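PDB 7CUP: 2,5-dihydroxypyridine 5,6-dioxygenase from Pseudomonas putida KT2440, which catalyses the iron(II)-dependent, dioxygen-consuming cleavage of the 2,5-dihydroxypyridine ring between carbons 5 and 6, giving N-formylmaleamate in the aerobic degradation of nicotinate. Local coordinates for residues V128-P134 against H189-G193; L149-L155 against H166-G170; V54-E58 against A90-A94. All coordinates share one frame; numbering follows the deposited sequence.

Interaction 1: V128-P134 against H189-G193; sequences VLARMLP and HWPSG
The buried packing of W190 and P191 against L129, M132 and P134 joins the C-terminal end of helix 126-131 to the loop that leaves strand 187-189, which within this chain is an outermost strand of the five-stranded parallel sheet. Its centre is an indole held between two aliphatic groups. L129 CD2 sits over one face of W190, 3.6 Å from the centroid of the five-membered ring and only 7° off its normal, a CH-pi contact; P134 CD makes a second one on the opposite face. The indole reaches this slot because its CG lies anti to the backbone N (chi1 171°). L133 CD1 meets the six-membered ring at W190 CZ2, 3.7 Å away. The peptide bond before P191 is cis. The proline ring packs on the helix end, with its CB 3.5 Å from M132 CB and its CG near both M132 CE and V128 CG1. M132 is where the chain leaves helical geometry; a water donates to M132 O and accepts from S192 N, bridging the two backbones. Beyond the pair, helix 5-18 supplies F12, whose ring meets W190, and M11, which touches L129. L129 O lies at the indole edge, in its plane, and accepts a hydrogen bond from W190 NE1 at 2.9 Å, with an N-H...O angle of 155°.

Interaction 2: L149-L155 against H166-G170; sequences LKQARSL and HAPLG
S154 and L155 pair antiparallel with P168 and A167 in the beta hairpin of strands 154-158 and 164-168, L155 and A167 forming the hydrogen-bonded pair through L155 N to A167 O (2.9 Å) and A167 N to L155 O (2.8 Å). S154 and P168 are a non-hydrogen-bonded pair whose CA atoms come within 4.3 Å. Past the last pair, L169 N still reaches R153 O at 2.8 Å, although it approaches from above the carbonyl plane, 45° out of it. On the face carrying S154, the imidazole of H166 swings back across the neighbouring strand: with CG anti to the backbone N (chi1 -162°), its CE1 comes to 3.4 Å from S154 OG and about as near to S154 CB, a van der Waals contact. The polar end of this ring is engaged within the hairpin, where H166 ND1 is hydrogen-bonded to H156 ND1. With an alanine here, H156 ND1 is likely to lose its imidazole mate and the side chain of S154 its cover. The face bearing L155 and A167 is apolar. L169 sets CD1 over the flat face of the S154-L155 peptide, 3.7 Å from L155 N and 3.9 Å from L155 CB, and the same methyl reaches L149 CD1 at 4.3 Å. L149 also packs on L330, W268 and L195, so the end of helix 136-151 lies against both the hairpin's own sheet and the sheet of strands 194-197 and 263-269, while A167 and L169 carry the hairpin onto I266 of the latter.

Interaction 3: V54-E58 against A90-A94; sequences VYAVE and ALEAA
Y55 OH donates a hydrogen bond of 2.6 Å to A90 O, crossing from a strand to the last turn of a helix. The carbonyl points almost straight at the hydroxyl, with a C=O...O angle of 177°, and its oxygen lies at the edge of the phenol, near the ring plane. The hydroxyl of Y55 also has two methyls beside its OH, A93 CB at 3.5 Å and A94 CB at 3.6 Å, where the chain runs out of the helix. Two residues further along the strand, V57 lays CG2 against L91 CD2 (4.1 Å) and, more loosely, A90 CB, its side chain crossing that of L91 at a slant. The phenol extends toward the helix because its CG stands between the backbone N and the carbonyl carbon (chi1 56°). Both Y55 and V57 belong to strand 53-58, outermost within this chain in the parallel alpha/beta sheet, and helix 85-92, the helix of the beta-alpha-beta crossover from this strand to strand 96-99, covers the face on which they lie. Strand 26-31, next in the sheet, fixes both by backbone hydrogen bonds and adds A28 and L30 to the floor of the contact: A28 touches Y55 and A94, L30 touches L91. A94 N, bonded to L91 O at 3.0 Å, holds the turn that brings the A94 methyl beside the phenol. On the other face of the strand, V54 and A56 are covered by helix 37-49. A56 and E58 pair with an antiparallel strand of a neighbouring subunit, carrying the sheet across the interface, and A90 packs on A90 of that subunit.

In the fold
Interactions 1 and 3 are buried and lie at the parallel sheet, by the two strands that are outermost within the chain: strand 53-58 serves interaction 3, strand 187-189 leads into interaction 1, and their centres lie about 23 Å apart. Interaction 2 is only partly buried and belongs to an antiparallel hairpin; it sits across the chain's centre from interaction 3, their centres about 38 Å apart. Interactions 1 and 2 draw on helices that follow one another in the chain, but do not touch, with nearest atoms about 11 Å apart. The chemistry follows the setting: backbone pairing dominates the hairpin, whereas a single side-chain donor to a helical carbonyl marks each buried contact, an indole in one and a phenol in the other. Interaction 2 alone has no other subunit against its segments.

Interaction 1: V128-P134 against H189-G193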
ATOM      1  N   VAL A 128     -24.199   3.571  -0.385  1.00 20.34           N
ATOM      2  CA  VAL A 128     -25.222   4.570   0.018  1.00 20.68           C
ATOM      3  C   VAL A 128     -25.364   5.544  -1.149  1.00 22.30           C
ATOM      4  O   VAL A 128     -26.517   5.916  -1.474  1.00 21.86           O
ATOM      5  CB  VAL A 128     -24.791   5.277   1.312  1.00 20.03           C
ATOM      6  CG1 VAL A 128     -25.692   6.467   1.665  1.00 20.27           C
ATOM      7  CG2 VAL A 128     -24.722   4.284   2.455  1.00 19.16           C
ATOM      8  N   LEU A 129     -24.236   5.932  -1.749  1.00 20.98           N
ATOM      9  CA  LEU A 129     -24.239   6.823  -2.926  1.00 21.77           C
ATOM     10  C   LEU A 129     -25.069   6.179  -4.051  1.00 23.29           C
ATOM     11  O   LEU A 129     -25.765   6.940  -4.761  1.00 20.63           O
ATOM     12  CB  LEU A 129     -22.812   7.115  -3.395  1.00 23.00           C
ATOM     13  CG  LEU A 129     -21.916   7.960  -2.487  1.00 21.86           C
ATOM     14  CD1 LEU A 129     -20.620   8.244  -3.199  1.00 21.65           C
ATOM     15  CD2 LEU A 129     -22.583   9.258  -2.077  1.00 23.92           C
ATOM     16  N   ALA A 130     -25.002   4.851  -4.236  1.00 23.53           N
ATOM     17  CA  ALA A 130     -25.734   4.135  -5.318  1.00 22.84           C
ATOM     18  C   ALA A 130     -27.220   4.078  -4.989  1.00 23.53           C
ATOM     19  O   ALA A 130     -28.041   4.326  -5.895  1.00 27.13           O
ATOM     20  CB  ALA A 130     -25.191   2.750  -5.562  1.00 25.07           C
ATOM     21  N   ARG A 131     -27.562   3.819  -3.730  1.00 21.97           N
ATOM     22  CA  ARG A 131     -28.974   3.625  -3.322  1.00 22.99           C
ATOM     23  C   ARG A 131     -29.737   4.955  -3.433  1.00 21.72           C
ATOM     24  O   ARG A 131     -30.920   4.893  -3.716  1.00 19.93           O
ATOM     25  CB  ARG A 131     -29.042   3.055  -1.901  1.00 23.45           C
ATOM     26  CG  ARG A 131     -30.454   2.793  -1.391  1.00 24.02           C
ATOM     27  CD  ARG A 131     -30.474   1.912  -0.154  1.00 22.44           C
ATOM     28  NE  ARG A 131     -29.530   2.272   0.912  1.00 20.52           N
ATOM     29  CZ  ARG A 131     -29.734   3.203   1.828  1.00 21.26           C
ATOM     30  NH1 ARG A 131     -30.817   3.965   1.782  1.00 22.03           N
ATOM     31  NH2 ARG A 131     -28.827   3.407   2.760  1.00 20.90           N
ATOM     32  N   MET A 132     -29.102   6.108  -3.152  1.00 20.72           N
ATOM     33  CA  MET A 132     -29.744   7.438  -3.312  1.00 21.58           C
ATOM     34  C   MET A 132     -29.058   8.229  -4.446  1.00 20.63           C
ATOM     35  O   MET A 132     -28.874   9.422  -4.312  1.00 22.35           O
ATOM     36  CB  MET A 132     -29.744   8.195  -1.981  1.00 22.40           C
ATOM     37  CG  MET A 132     -30.604   7.507  -0.977  1.00 22.89           C
ATOM     38  SD  MET A 132     -30.549   8.210   0.647  1.00 25.43           S
ATOM     39  CE  MET A 132     -29.083   7.424   1.332  1.00 26.20           C
ATOM     40  N   LEU A 133     -28.712   7.569  -5.540  1.00 20.49           N
ATOM     41  CA  LEU A 133     -28.144   8.240  -6.743  1.00 23.69           C
ATOM     42  C   LEU A 133     -29.115   9.330  -7.197  1.00 24.72           C
ATOM     43  O   LEU A 133     -30.305   9.064  -7.384  1.00 22.29           O
ATOM     44  CB  LEU A 133     -27.967   7.204  -7.846  1.00 22.80           C
ATOM     45  CG  LEU A 133     -27.248   7.716  -9.085  1.00 24.79           C
ATOM     46  CD1 LEU A 133     -25.781   7.976  -8.783  1.00 25.85           C
ATOM     47  CD2 LEU A 133     -27.416   6.718 -10.215  1.00 27.23           C
ATOM     48  N   PRO A 134     -28.663  10.592  -7.293  1.00 23.90           N
ATOM     49  CA  PRO A 134     -29.582  11.702  -7.551  1.00 25.95           C
ATOM     50  C   PRO A 134     -30.303  11.652  -8.917  1.00 25.30           C
ATOM     51  O   PRO A 134     -29.766  11.114  -9.884  1.00 23.57           O
ATOM     52  CB  PRO A 134     -28.690  12.942  -7.426  1.00 25.66           C
ATOM     53  CG  PRO A 134     -27.522  12.488  -6.593  1.00 26.59           C
ATOM     54  CD  PRO A 134     -27.305  11.042  -6.969  1.00 25.11           C
ATOM     55  N   HIS A 189     -25.333  18.044  -1.571  1.00 22.03           N
ATOM     56  CA  HIS A 189     -24.746  16.848  -0.927  1.00 21.48           C
ATOM     57  C   HIS A 189     -25.329  15.638  -1.622  1.00 21.75           C
ATOM     58  O   HIS A 189     -26.551  15.488  -1.575  1.00 20.95           O
ATOM     59  CB  HIS A 189     -25.122  16.855   0.551  1.00 22.46           C
ATOM     60  CG  HIS A 189     -24.490  15.774   1.360  1.00 22.14           C
ATOM     61  ND1 HIS A 189     -24.789  15.607   2.697  1.00 19.70           N
ATOM     62  CD2 HIS A 189     -23.631  14.785   1.033  1.00 19.73           C
ATOM     63  CE1 HIS A 189     -24.084  14.592   3.160  1.00 19.55           C
ATOM     64  NE2 HIS A 189     -23.383  14.076   2.170  1.00 20.58           N
ATOM     65  N   TRP A 190     -24.499  14.868  -2.308  1.00 18.86           N
ATOM     66  CA  TRP A 190     -24.885  13.525  -2.761  1.00 17.72           C
ATOM     67  C   TRP A 190     -24.562  12.527  -1.650  1.00 19.24           C
ATOM     68  O   TRP A 190     -23.378  12.351  -1.361  1.00 19.04           O
ATOM     69  CB  TRP A 190     -24.124  13.249  -4.038  1.00 17.61           C
ATOM     70  CG  TRP A 190     -24.251  11.845  -4.520  1.00 17.60           C
ATOM     71  CD1 TRP A 190     -25.198  10.902  -4.226  1.00 19.22           C
ATOM     72  CD2 TRP A 190     -23.334  11.240  -5.413  1.00 17.47           C
ATOM     73  NE1 TRP A 190     -24.925   9.749  -4.912  1.00 19.06           N
ATOM     74  CE2 TRP A 190     -23.785   9.929  -5.637  1.00 17.21           C
ATOM     75  CE3 TRP A 190     -22.155  11.689  -6.004  1.00 17.44           C
ATOM     76  CZ2 TRP A 190     -23.112   9.061  -6.491  1.00 18.95           C
ATOM     77  CZ3 TRP A 190     -21.492  10.829  -6.848  1.00 18.45           C
ATOM     78  CH2 TRP A 190     -21.977   9.547  -7.097  1.00 19.09           C
ATOM     79  N   PRO A 191     -25.543  11.896  -0.945  1.00 19.54           N
ATOM     80  CA  PRO A 191     -26.980  11.966  -1.221  1.00 20.23           C
ATOM     81  C   PRO A 191     -27.800  12.875  -0.293  1.00 21.54           C
ATOM     82  O   PRO A 191     -27.327  13.202   0.793  1.00 21.31           O
ATOM     83  CB  PRO A 191     -27.395  10.541  -0.866  1.00 20.15           C
ATOM     84  CG  PRO A 191     -26.589  10.256   0.390  1.00 19.02           C
ATOM     85  CD  PRO A 191     -25.310  11.049   0.231  1.00 19.67           C
ATOM     86  N   SER A 192     -29.018  13.244  -0.712  1.00 22.89           N
ATOM     87  CA  SER A 192     -29.943  14.083   0.090  1.00 22.74           C
ATOM     88  C   SER A 192     -31.354  13.969  -0.493  1.00 24.23           C
ATOM     89  O   SER A 192     -31.759  12.838  -0.826  1.00 20.68           O
ATOM     90  CB  SER A 192     -29.432  15.508   0.217  1.00 23.38           C
ATOM     91  OG  SER A 192     -29.261  16.144  -1.051  1.00 22.13           O
ATOM     92  N   GLY A 193     -32.097  15.080  -0.579  1.00 23.77           N
ATOM     93  CA  GLY A 193     -33.534  15.035  -0.908  1.00 23.67           C
ATOM     94  C   GLY A 193     -34.388  15.553   0.235  1.00 23.77           C
ATOM     95  O   GLY A 193     -35.272  14.818   0.667  1.00 25.52           O
TER
HETATM   96  O   HOH W   1     -29.457  11.986  -3.496  1.00 27.02           O

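Interaction 2: L149-L155 against H166-G170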
ATOM      1  N   LEU A 149     -42.728  26.348   1.179  1.00 47.31           N
ATOM      2  CA  LEU A 149     -41.964  26.729   2.382  1.00 44.03           C
ATOM      3  C   LEU A 149     -41.632  28.230   2.348  1.00 44.26           C
ATOM      4  O   LEU A 149     -41.692  28.838   3.411  1.00 44.01           O
ATOM      5  CB  LEU A 149     -40.690  25.883   2.483  1.00 41.97           C
ATOM      6  CG  LEU A 149     -39.788  26.262   3.657  1.00 42.39           C
ATOM      7  CD1 LEU A 149     -40.571  26.272   4.966  1.00 38.34           C
ATOM      8  CD2 LEU A 149     -38.589  25.323   3.750  1.00 45.89           C
ATOM      9  N   LYS A 150     -41.256  28.798   1.198  1.00 48.72           N
ATOM     10  CA  LYS A 150     -40.652  30.165   1.120  1.00 55.63           C
ATOM     11  C   LYS A 150     -41.665  31.220   1.580  1.00 57.88           C
ATOM     12  O   LYS A 150     -41.250  32.163   2.300  1.00 61.91           O
ATOM     13  CB  LYS A 150     -40.150  30.484  -0.291  1.00 55.36           C
ATOM     14  CG  LYS A 150     -38.748  29.970  -0.576  1.00 55.94           C
ATOM     15  CD  LYS A 150     -38.385  30.005  -2.040  1.00 62.42           C
ATOM     16  CE  LYS A 150     -37.676  31.285  -2.417  1.00 64.69           C
ATOM     17  NZ  LYS A 150     -37.632  31.460  -3.884  1.00 66.97           N
ATOM     18  N   GLN A 151     -42.936  31.046   1.214  1.00 60.50           N
ATOM     19  CA  GLN A 151     -44.027  32.005   1.545  1.00 65.62           C
ATOM     20  C   GLN A 151     -44.646  31.718   2.939  1.00 61.61           C
ATOM     21  O   GLN A 151     -45.248  32.661   3.495  1.00 61.31           O
ATOM     22  CB  GLN A 151     -45.030  32.076   0.387  1.00 65.69           C
ATOM     23  CG  GLN A 151     -45.620  30.748  -0.075  1.00 71.19           C
ATOM     24  CD  GLN A 151     -46.662  30.195   0.868  1.00 79.02           C
ATOM     25  OE1 GLN A 151     -46.599  30.385   2.084  1.00 77.15           O
ATOM     26  NE2 GLN A 151     -47.633  29.491   0.304  1.00 80.95           N
ATOM     27  N   ALA A 152     -44.501  30.515   3.523  1.00 50.33           N
ATOM     28  CA  ALA A 152     -45.102  30.150   4.836  1.00 48.70           C
ATOM     29  C   ALA A 152     -44.694  31.198   5.868  1.00 47.72           C
ATOM     30  O   ALA A 152     -43.588  31.738   5.742  1.00 49.73           O
ATOM     31  CB  ALA A 152     -44.684  28.768   5.295  1.00 45.99           C
ATOM     32  N   ARG A 153     -45.559  31.475   6.844  1.00 49.44           N
ATOM     33  CA  ARG A 153     -45.338  32.539   7.864  1.00 52.73           C
ATOM     34  C   ARG A 153     -45.002  31.898   9.215  1.00 48.62           C
ATOM     35  O   ARG A 153     -44.342  32.575  10.048  1.00 44.60           O
ATOM     36  CB  ARG A 153     -46.568  33.453   7.936  1.00 57.69           C
ATOM     37  CG  ARG A 153     -46.627  34.497   6.829  1.00 64.76           C
ATOM     38  CD  ARG A 153     -45.523  35.539   6.975  1.00 74.80           C
ATOM     39  NE  ARG A 153     -45.944  36.822   7.549  1.00 84.94           N
ATOM     40  CZ  ARG A 153     -45.910  37.170   8.846  1.00 84.84           C
ATOM     41  NH1 ARG A 153     -45.498  36.322   9.777  1.00 82.03           N
ATOM     42  NH2 ARG A 153     -46.307  38.381   9.209  1.00 81.88           N
ATOM     43  N   SER A 154     -45.454  30.654   9.413  1.00 45.69           N
ATOM     44  CA  SER A 154     -45.150  29.789  10.582  1.00 42.24           C
ATOM     45  C   SER A 154     -45.005  28.327  10.128  1.00 45.73           C
ATOM     46  O   SER A 154     -45.680  27.919   9.138  1.00 41.31           O
ATOM     47  CB  SER A 154     -46.221  29.905  11.624  1.00 39.96           C
ATOM     48  OG  SER A 154     -47.361  29.142  11.244  1.00 39.37           O
ATOM     49  N   LEU A 155     -44.190  27.551  10.852  1.00 41.81           N
ATOM     50  CA  LEU A 155     -44.194  26.068  10.764  1.00 43.33           C
ATOM     51  C   LEU A 155     -44.705  25.509  12.096  1.00 39.28           C
ATOM     52  O   LEU A 155     -44.319  26.058  13.152  1.00 42.10           O
ATOM     53  CB  LEU A 155     -42.783  25.568  10.417  1.00 41.66           C
ATOM     54  CG  LEU A 155     -42.604  24.047  10.365  1.00 43.49           C
ATOM     55  CD1 LEU A 155     -41.471  23.669   9.423  1.00 46.46           C
ATOM     56  CD2 LEU A 155     -42.347  23.477  11.751  1.00 45.19           C
ATOM     57  N   HIS A 166     -44.142  25.280  17.693  1.00 38.62           N
ATOM     58  CA  HIS A 166     -44.495  26.415  16.804  1.00 43.47           C
ATOM     59  C   HIS A 166     -43.243  27.226  16.514  1.00 37.49           C
ATOM     60  O   HIS A 166     -42.535  27.606  17.465  1.00 40.29           O
ATOM     61  CB  HIS A 166     -45.619  27.286  17.399  1.00 49.68           C
ATOM     62  CG  HIS A 166     -46.277  28.164  16.378  1.00 54.63           C
ATOM     63  ND1 HIS A 166     -47.136  27.669  15.401  1.00 61.20           N
ATOM     64  CD2 HIS A 166     -46.189  29.496  16.154  1.00 59.73           C
ATOM     65  CE1 HIS A 166     -47.555  28.659  14.637  1.00 61.47           C
ATOM     66  NE2 HIS A 166     -46.983  29.793  15.076  1.00 59.03           N
ATOM     67  N   ALA A 167     -43.018  27.501  15.233  1.00 42.24           N
ATOM     68  CA  ALA A 167     -41.861  28.274  14.730  1.00 45.39           C
ATOM     69  C   ALA A 167     -42.342  29.390  13.807  1.00 43.88           C
ATOM     70  O   ALA A 167     -42.606  29.162  12.630  1.00 43.61           O
ATOM     71  CB  ALA A 167     -40.910  27.347  14.006  1.00 49.34           C
ATOM     72  N   PRO A 168     -42.421  30.645  14.289  1.00 46.01           N
ATOM     73  CA  PRO A 168     -42.608  31.777  13.382  1.00 47.44           C
ATOM     74  C   PRO A 168     -41.459  31.835  12.351  1.00 42.07           C
ATOM     75  O   PRO A 168     -40.290  31.723  12.709  1.00 43.46           O
ATOM     76  CB  PRO A 168     -42.636  32.995  14.326  1.00 45.72           C
ATOM     77  CG  PRO A 168     -42.948  32.409  15.694  1.00 46.09           C
ATOM     78  CD  PRO A 168     -42.271  31.053  15.694  1.00 45.47           C
ATOM     79  N   LEU A 169     -41.809  32.006  11.081  1.00 42.78           N
ATOM     80  CA  LEU A 169     -40.835  32.130   9.963  1.00 45.76           C
ATOM     81  C   LEU A 169     -40.893  33.535   9.350  1.00 48.07           C
ATOM     82  O   LEU A 169     -41.844  34.275   9.678  1.00 49.66           O
ATOM     83  CB  LEU A 169     -41.181  31.062   8.927  1.00 40.83           C
ATOM     84  CG  LEU A 169     -41.137  29.632   9.454  1.00 37.76           C
ATOM     85  CD1 LEU A 169     -41.640  28.656   8.407  1.00 38.44           C
ATOM     86  CD2 LEU A 169     -39.743  29.265   9.919  1.00 36.40           C
ATOM     87  N   GLY A 170     -39.918  33.853   8.482  1.00 44.45           N
ATOM     88  CA  GLY A 170     -39.839  35.083   7.671  1.00 41.05           C
ATOM     89  C   GLY A 170     -38.458  35.705   7.731  1.00 39.39           C
ATOM     90  O   GLY A 170     -38.021  36.301   6.759  1.00 46.04           O
TER

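Interaction 3: V54-E58 against A90-A94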
ATOM      1  N   VAL A  54      -9.236  18.718 -14.639  1.00 23.63           N
ATOM      2  CA  VAL A  54      -9.318  18.236 -13.232  1.00 24.02           C
ATOM      3  C   VAL A  54      -7.981  18.404 -12.523  1.00 21.26           C
ATOM      4  O   VAL A  54      -6.929  18.302 -13.138  1.00 20.42           O
ATOM      5  CB  VAL A  54      -9.798  16.778 -13.153  1.00 25.36           C
ATOM      6  CG1 VAL A  54     -11.000  16.577 -14.043  1.00 30.69           C
ATOM      7  CG2 VAL A  54      -8.710  15.777 -13.514  1.00 26.54           C
ATOM      8  N   TYR A  55      -8.051  18.624 -11.215  1.00 21.24           N
ATOM      9  CA  TYR A  55      -6.895  18.528 -10.303  1.00 19.73           C
ATOM     10  C   TYR A  55      -7.458  18.174  -8.931  1.00 20.07           C
ATOM     11  O   TYR A  55      -8.666  18.444  -8.689  1.00 19.62           O
ATOM     12  CB  TYR A  55      -6.088  19.833 -10.281  1.00 19.58           C
ATOM     13  CG  TYR A  55      -6.861  21.081  -9.930  1.00 18.79           C
ATOM     14  CD1 TYR A  55      -7.679  21.700 -10.864  1.00 19.33           C
ATOM     15  CD2 TYR A  55      -6.786  21.654  -8.671  1.00 18.55           C
ATOM     16  CE1 TYR A  55      -8.390  22.853 -10.553  1.00 19.78           C
ATOM     17  CE2 TYR A  55      -7.506  22.801  -8.333  1.00 19.04           C
ATOM     18  CZ  TYR A  55      -8.314  23.401  -9.282  1.00 19.12           C
ATOM     19  OH  TYR A  55      -8.987  24.546  -9.005  1.00 20.15           O
ATOM     20  N   ALA A  56      -6.627  17.559  -8.095  1.00 19.35           N
ATOM     21  CA  ALA A  56      -6.931  17.280  -6.673  1.00 19.63           C
ATOM     22  C   ALA A  56      -6.222  18.315  -5.798  1.00 18.83           C
ATOM     23  O   ALA A  56      -5.104  18.787  -6.131  1.00 21.14           O
ATOM     24  CB  ALA A  56      -6.541  15.860  -6.313  1.00 20.72           C
ATOM     25  N   VAL A  57      -6.911  18.730  -4.739  1.00 20.09           N
ATOM     26  CA  VAL A  57      -6.376  19.578  -3.653  1.00 18.93           C
ATOM     27  C   VAL A  57      -6.441  18.759  -2.374  1.00 19.30           C
ATOM     28  O   VAL A  57      -7.532  18.276  -2.058  1.00 21.03           O
ATOM     29  CB  VAL A  57      -7.170  20.881  -3.528  1.00 18.75           C
ATOM     30  CG1 VAL A  57      -6.617  21.717  -2.395  1.00 19.47           C
ATOM     31  CG2 VAL A  57      -7.141  21.641  -4.837  1.00 20.23           C
ATOM     32  N   GLU A  58      -5.293  18.560  -1.735  1.00 19.27           N
ATOM     33  CA  GLU A  58      -5.202  17.855  -0.450  1.00 20.28           C
ATOM     34  C   GLU A  58      -4.852  18.883   0.613  1.00 19.58           C
ATOM     35  O   GLU A  58      -3.850  19.575   0.473  1.00 17.98           O
ATOM     36  CB  GLU A  58      -4.193  16.709  -0.475  1.00 21.26           C
ATOM     37  CG  GLU A  58      -4.129  16.035   0.863  1.00 23.81           C
ATOM     38  CD  GLU A  58      -3.568  14.630   0.898  1.00 29.79           C
ATOM     39  OE1 GLU A  58      -2.809  14.263  -0.055  1.00 28.18           O
ATOM     40  OE2 GLU A  58      -3.893  13.914   1.911  1.00 31.38           O
ATOM     41  N   ALA A  90      -7.458  28.123  -4.447  1.00 21.72           N
ATOM     42  CA  ALA A  90      -7.194  26.932  -5.284  1.00 23.23           C
ATOM     43  C   ALA A  90      -8.522  26.253  -5.607  1.00 22.73           C
ATOM     44  O   ALA A  90      -8.688  25.739  -6.733  1.00 26.12           O
ATOM     45  CB  ALA A  90      -6.213  26.005  -4.597  1.00 21.75           C
ATOM     46  N   LEU A  91      -9.481  26.344  -4.701  1.00 21.58           N
ATOM     47  CA  LEU A  91     -10.849  25.805  -4.908  1.00 21.31           C
ATOM     48  C   LEU A  91     -11.693  26.802  -5.714  1.00 21.48           C
ATOM     49  O   LEU A  91     -12.430  26.351  -6.597  1.00 20.15           O
ATOM     50  CB  LEU A  91     -11.462  25.515  -3.541  1.00 21.47           C
ATOM     51  CG  LEU A  91     -10.699  24.479  -2.717  1.00 22.50           C
ATOM     52  CD1 LEU A  91     -11.330  24.315  -1.350  1.00 21.64           C
ATOM     53  CD2 LEU A  91     -10.648  23.129  -3.417  1.00 22.91           C
ATOM     54  N   GLU A  92     -11.590  28.102  -5.425  1.00 21.83           N
ATOM     55  CA  GLU A  92     -12.289  29.182  -6.192  1.00 23.13           C
ATOM     56  C   GLU A  92     -11.922  29.154  -7.677  1.00 22.21           C
ATOM     57  O   GLU A  92     -12.754  29.577  -8.506  1.00 21.40           O
ATOM     58  CB  GLU A  92     -11.945  30.546  -5.598  1.00 23.20           C
ATOM     59  CG  GLU A  92     -12.630  30.753  -4.285  1.00 24.68           C
ATOM     60  CD  GLU A  92     -12.316  32.079  -3.625  1.00 26.66           C
ATOM     61  OE1 GLU A  92     -11.530  32.869  -4.168  1.00 28.22           O
ATOM     62  OE2 GLU A  92     -12.891  32.318  -2.580  1.00 30.51           O
ATOM     63  N   ALA A  93     -10.723  28.678  -7.999  1.00 23.32           N
ATOM     64  CA  ALA A  93     -10.245  28.516  -9.396  1.00 24.43           C
ATOM     65  C   ALA A  93     -11.160  27.576 -10.166  1.00 23.56           C
ATOM     66  O   ALA A  93     -11.290  27.772 -11.368  1.00 23.27           O
ATOM     67  CB  ALA A  93      -8.815  28.017  -9.423  1.00 25.80           C
ATOM     68  N   ALA A  94     -11.746  26.572  -9.507  1.00 22.63           N
ATOM     69  CA  ALA A  94     -12.552  25.510 -10.150  1.00 20.67           C
ATOM     70  C   ALA A  94     -13.964  26.016 -10.458  1.00 20.15           C
ATOM     71  O   ALA A  94     -14.481  26.879  -9.718  1.00 19.62           O
ATOM     72  CB  ALA A  94     -12.614  24.301  -9.242  1.00 22.83           C
TER